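Local atomic coordinates of TraM protein (Plasmid R64, PDB entry 3WZ3), a protein that probably forms part of an inner-membrane complex of a type IVB secretion system, as its Legionella relative DotI does, the piece here being a periplasmic fragment. Residues Q7-L18 against F89-R97. Sequence-based numbering, arbitrary orientation.
Sequences QNDAMAFGSQAL and FWTFQYPVR
Helix segment 7-18 lies over strand segment 89-97 with an axis separation of 9.4 Å, at 52° between N-to-C directions, and the alternate strand residues Trp90, Phe92, Tyr94 and Val96 point toward it. The Ala10 methyl sits over one face of the Trp90 indole, its CB 3.6 Å from the centroid of the six-membered ring, which identifies a CH-pi contact. Phe92 presents a face to the helix backbone: Met11 CA lies above the ring, displaced toward the rim, while Met11 CB reaches Phe92 CE1 at 3.5 Å. The selenium of this selenomethionine stands oblique to the same ring, a Met-aromatic contact. With CG opposite its carbonyl carbon (chi1 -53°), Tyr94 extends its ring to the helix, and its OH donates to Met11 O at 2.7 Å in the carbonyl plane, the C=O...O angle of 119° fitting a lone pair. That oxygen also accepts the helical bond from Ser15 N, so two donors grip it. Gly14 has no side chain where a CB would point at the strand, and its CA comes to 3.4 Å from Tyr94 OH. Leu18 CD1 approaches Tyr94 CD1 at 3.5 Å. This N-terminal helix packed on a four-stranded antiparallel sheet is consistent with the family's NTF2-like fold.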
loop_
_atom_site.group_PDB
_atom_site.type_symbol
_atom_site.label_atom_id
_atom_site.label_comp_id
_atom_site.label_asym_id
_atom_site.label_seq_id
_atom_site.Cartn_x
_atom_site.Cartn_y
_atom_site.Cartn_z
ATOM N N GLN A 7 -2.872 -7.286 -16.648
ATOM C CA GLN A 7 -1.819 -6.792 -15.783
ATOM C C GLN A 7 -1.928 -5.297 -15.581
ATOM O O GLN A 7 -1.572 -4.795 -14.512
ATOM C CB GLN A 7 -0.418 -7.199 -16.255
ATOM C CG GLN A 7 0.042 -6.538 -17.517
ATOM C CD GLN A 7 1.478 -6.907 -17.815
ATOM O OE1 GLN A 7 1.753 -7.938 -18.429
ATOM N NE2 GLN A 7 2.400 -6.084 -17.349
ATOM N N ASN A 8 -2.424 -4.572 -16.572
ATOM C CA ASN A 8 -2.661 -3.153 -16.357
ATOM C C ASN A 8 -3.734 -2.864 -15.303
ATOM O O ASN A 8 -3.598 -1.925 -14.519
ATOM C CB ASN A 8 -2.945 -2.413 -17.666
ATOM C CG ASN A 8 -1.747 -1.626 -18.139
ATOM O OD1 ASN A 8 -1.829 -0.410 -18.338
ATOM N ND2 ASN A 8 -0.605 -2.305 -18.278
ATOM N N ASP A 9 -4.797 -3.662 -15.277
ATOM C CA ASP A 9 -5.798 -3.544 -14.234
ATOM C C ASP A 9 -5.182 -3.785 -12.857
ATOM O O ASP A 9 -5.471 -3.063 -11.889
ATOM C CB ASP A 9 -6.917 -4.555 -14.485
ATOM C CG ASP A 9 -7.713 -4.252 -15.754
ATOM O OD1 ASP A 9 -7.984 -3.059 -16.022
ATOM O OD2 ASP A 9 -8.066 -5.209 -16.480
ATOM N N ALA A 10 -4.340 -4.810 -12.769
ATOM C CA ALA A 10 -3.693 -5.111 -11.489
ATOM C C ALA A 10 -2.718 -4.003 -11.094
ATOM O O ALA A 10 -2.655 -3.613 -9.920
ATOM C CB ALA A 10 -3.033 -6.490 -11.521
HETATM N N MSE A 11 -1.970 -3.471 -12.055
HETATM C CA MSE A 11 -1.047 -2.391 -11.703
HETATM C C MSE A 11 -1.776 -1.179 -11.126
HETATM O O MSE A 11 -1.308 -0.570 -10.149
HETATM C CB MSE A 11 -0.189 -1.970 -12.894
HETATM C CG MSE A 11 1.018 -1.187 -12.427
HETATM SE SE MSE A 11 2.270 -0.843 -13.852
HETATM C CE MSE A 11 1.160 0.346 -14.888
ATOM N N ALA A 12 -2.905 -0.819 -11.743
ATOM C CA ALA A 12 -3.727 0.288 -11.260
ATOM C C ALA A 12 -4.286 0.007 -9.851
ATOM O O ALA A 12 -4.312 0.892 -9.008
ATOM C CB ALA A 12 -4.861 0.557 -12.236
ATOM N N PHE A 13 -4.713 -1.228 -9.591
ATOM C CA PHE A 13 -5.203 -1.609 -8.263
ATOM C C PHE A 13 -4.108 -1.353 -7.221
ATOM O O PHE A 13 -4.362 -0.794 -6.162
ATOM C CB PHE A 13 -5.595 -3.090 -8.294
ATOM C CG PHE A 13 -6.150 -3.613 -7.005
ATOM C CD1 PHE A 13 -7.519 -3.561 -6.752
ATOM C CD2 PHE A 13 -5.328 -4.217 -6.064
ATOM C CE1 PHE A 13 -8.042 -4.067 -5.582
ATOM C CE2 PHE A 13 -5.854 -4.721 -4.881
ATOM C CZ PHE A 13 -7.226 -4.642 -4.641
ATOM N N GLY A 14 -2.873 -1.741 -7.526
ATOM C CA GLY A 14 -1.785 -1.540 -6.589
ATOM C C GLY A 14 -1.434 -0.087 -6.367
ATOM O O GLY A 14 -1.186 0.321 -5.228
ATOM N N SER A 15 -1.409 0.706 -7.432
ATOM C CA SER A 15 -1.055 2.116 -7.245
ATOM C C SER A 15 -2.151 2.854 -6.484
ATOM O O SER A 15 -1.845 3.725 -5.660
ATOM C CB SER A 15 -0.712 2.806 -8.569
ATOM O OG SER A 15 -1.778 2.725 -9.470
ATOM N N GLN A 16 -3.404 2.496 -6.732
ATOM C CA GLN A 16 -4.526 3.077 -5.984
ATOM C C GLN A 16 -4.418 2.724 -4.502
ATOM O O GLN A 16 -4.616 3.585 -3.634
ATOM C CB GLN A 16 -5.856 2.610 -6.582
ATOM C CG GLN A 16 -6.061 3.118 -8.011
ATOM C CD GLN A 16 -7.093 2.323 -8.816
ATOM O OE1 GLN A 16 -7.768 1.435 -8.289
ATOM N NE2 GLN A 16 -7.201 2.633 -10.109
ATOM N N ALA A 17 -4.091 1.470 -4.200
ATOM C CA ALA A 17 -3.904 1.053 -2.817
ATOM C C ALA A 17 -2.795 1.831 -2.137
ATOM O O ALA A 17 -2.956 2.257 -0.995
ATOM C CB ALA A 17 -3.629 -0.450 -2.727
ATOM N N LEU A 18 -1.657 2.002 -2.811
ATOM C CA LEU A 18 -0.558 2.758 -2.214
ATOM C C LEU A 18 -0.949 4.206 -1.950
ATOM O O LEU A 18 -0.585 4.773 -0.915
ATOM C CB LEU A 18 0.687 2.718 -3.117
ATOM C CG LEU A 18 1.383 1.365 -3.061
ATOM C CD1 LEU A 18 2.387 1.221 -4.209
ATOM C CD2 LEU A 18 2.120 1.226 -1.740
ATOM N N PHE A 89 -1.310 -14.459 -9.885
ATOM C CA PHE A 89 -0.758 -13.331 -9.131
ATOM C C PHE A 89 0.142 -12.501 -10.032
ATOM O O PHE A 89 0.646 -12.969 -11.074
ATOM C CB PHE A 89 0.040 -13.806 -7.912
ATOM C CG PHE A 89 1.376 -14.405 -8.271
ATOM C CD1 PHE A 89 2.498 -13.601 -8.387
ATOM C CD2 PHE A 89 1.494 -15.777 -8.516
ATOM C CE1 PHE A 89 3.737 -14.148 -8.752
ATOM C CE2 PHE A 89 2.732 -16.329 -8.862
ATOM C CZ PHE A 89 3.841 -15.513 -8.983
ATOM N N TRP A 90 0.343 -11.256 -9.609
ATOM C CA TRP A 90 1.265 -10.336 -10.254
ATOM C C TRP A 90 2.104 -9.693 -9.153
ATOM O O TRP A 90 1.571 -9.334 -8.093
ATOM C CB TRP A 90 0.544 -9.192 -10.954
ATOM C CG TRP A 90 -0.514 -9.530 -11.948
ATOM C CD1 TRP A 90 -0.377 -9.558 -13.321
ATOM C CD2 TRP A 90 -1.899 -9.799 -11.684
ATOM N NE1 TRP A 90 -1.596 -9.843 -13.911
ATOM C CE2 TRP A 90 -2.533 -9.998 -12.921
ATOM C CE3 TRP A 90 -2.662 -9.904 -10.515
ATOM C CZ2 TRP A 90 -3.885 -10.273 -13.026
ATOM C CZ3 TRP A 90 -4.011 -10.187 -10.629
ATOM C CH2 TRP A 90 -4.605 -10.367 -11.877
ATOM N N THR A 91 3.402 -9.537 -9.389
ATOM C CA THR A 91 4.274 -8.797 -8.473
ATOM C C THR A 91 4.761 -7.529 -9.162
ATOM O O THR A 91 5.361 -7.587 -10.242
ATOM C CB THR A 91 5.462 -9.664 -8.051
ATOM O OG1 THR A 91 4.994 -10.823 -7.347
ATOM C CG2 THR A 91 6.440 -8.869 -7.164
ATOM N N PHE A 92 4.517 -6.385 -8.524
ATOM C CA PHE A 92 4.884 -5.075 -9.040
ATOM C C PHE A 92 5.836 -4.381 -8.091
ATOM O O PHE A 92 5.833 -4.637 -6.890
ATOM C CB PHE A 92 3.646 -4.163 -9.172
ATOM C CG PHE A 92 2.634 -4.634 -10.188
ATOM C CD1 PHE A 92 2.792 -4.353 -11.536
ATOM C CD2 PHE A 92 1.529 -5.352 -9.790
ATOM C CE1 PHE A 92 1.848 -4.793 -12.469
ATOM C CE2 PHE A 92 0.598 -5.786 -10.703
ATOM C CZ PHE A 92 0.761 -5.513 -12.044
ATOM N N GLN A 93 6.608 -3.442 -8.611
ATOM C CA GLN A 93 7.357 -2.516 -7.768
ATOM C C GLN A 93 7.043 -1.088 -8.163
ATOM O O GLN A 93 6.941 -0.777 -9.350
ATOM C CB GLN A 93 8.865 -2.789 -7.854
ATOM C CG GLN A 93 9.306 -4.002 -7.013
ATOM C CD GLN A 93 10.782 -4.273 -7.102
ATOM O OE1 GLN A 93 11.505 -3.557 -7.790
ATOM N NE2 GLN A 93 11.237 -5.332 -6.442
ATOM N N TYR A 94 6.861 -0.224 -7.164
ATOM C CA TYR A 94 6.544 1.186 -7.385
ATOM C C TYR A 94 7.435 2.071 -6.527
ATOM O O TYR A 94 7.566 1.821 -5.340
ATOM C CB TYR A 94 5.106 1.497 -6.932
ATOM C CG TYR A 94 3.991 0.643 -7.483
ATOM C CD1 TYR A 94 3.705 -0.583 -6.909
ATOM C CD2 TYR A 94 3.155 1.109 -8.507
ATOM C CE1 TYR A 94 2.647 -1.362 -7.358
ATOM C CE2 TYR A 94 2.084 0.343 -8.952
ATOM C CZ TYR A 94 1.852 -0.886 -8.377
ATOM O OH TYR A 94 0.793 -1.661 -8.810
ATOM N N PRO A 95 7.987 3.142 -7.097
ATOM C CA PRO A 95 8.622 4.170 -6.254
ATOM C C PRO A 95 7.546 4.871 -5.419
ATOM O O PRO A 95 6.462 5.125 -5.948
ATOM C CB PRO A 95 9.210 5.162 -7.276
ATOM C CG PRO A 95 9.042 4.541 -8.633
ATOM C CD PRO A 95 7.974 3.506 -8.524
ATOM N N VAL A 96 7.844 5.151 -4.147
ATOM C CA VAL A 96 6.939 5.910 -3.304
ATOM C C VAL A 96 7.769 6.909 -2.508
ATOM O O VAL A 96 8.765 6.535 -1.889
ATOM C CB VAL A 96 6.190 4.994 -2.320
ATOM C CG1 VAL A 96 5.296 5.824 -1.396
ATOM C CG2 VAL A 96 5.389 3.957 -3.085
ATOM N N ARG A 97 7.376 8.175 -2.543
ATOM C CA ARG A 97 8.001 9.154 -1.662
ATOM C C ARG A 97 6.928 9.622 -0.693
ATOM O O ARG A 97 5.790 9.825 -1.083
ATOM C CB ARG A 97 8.609 10.320 -2.456
ATOM C CG ARG A 97 7.666 11.041 -3.372
ATOM C CD ARG A 97 8.440 12.041 -4.257
ATOM N NE ARG A 97 7.575 12.764 -5.189
ATOM C CZ ARG A 97 6.911 13.876 -4.887
ATOM N NH1 ARG A 97 7.008 14.403 -3.673
ATOM N NH2 ARG A 97 6.148 14.465 -5.798
#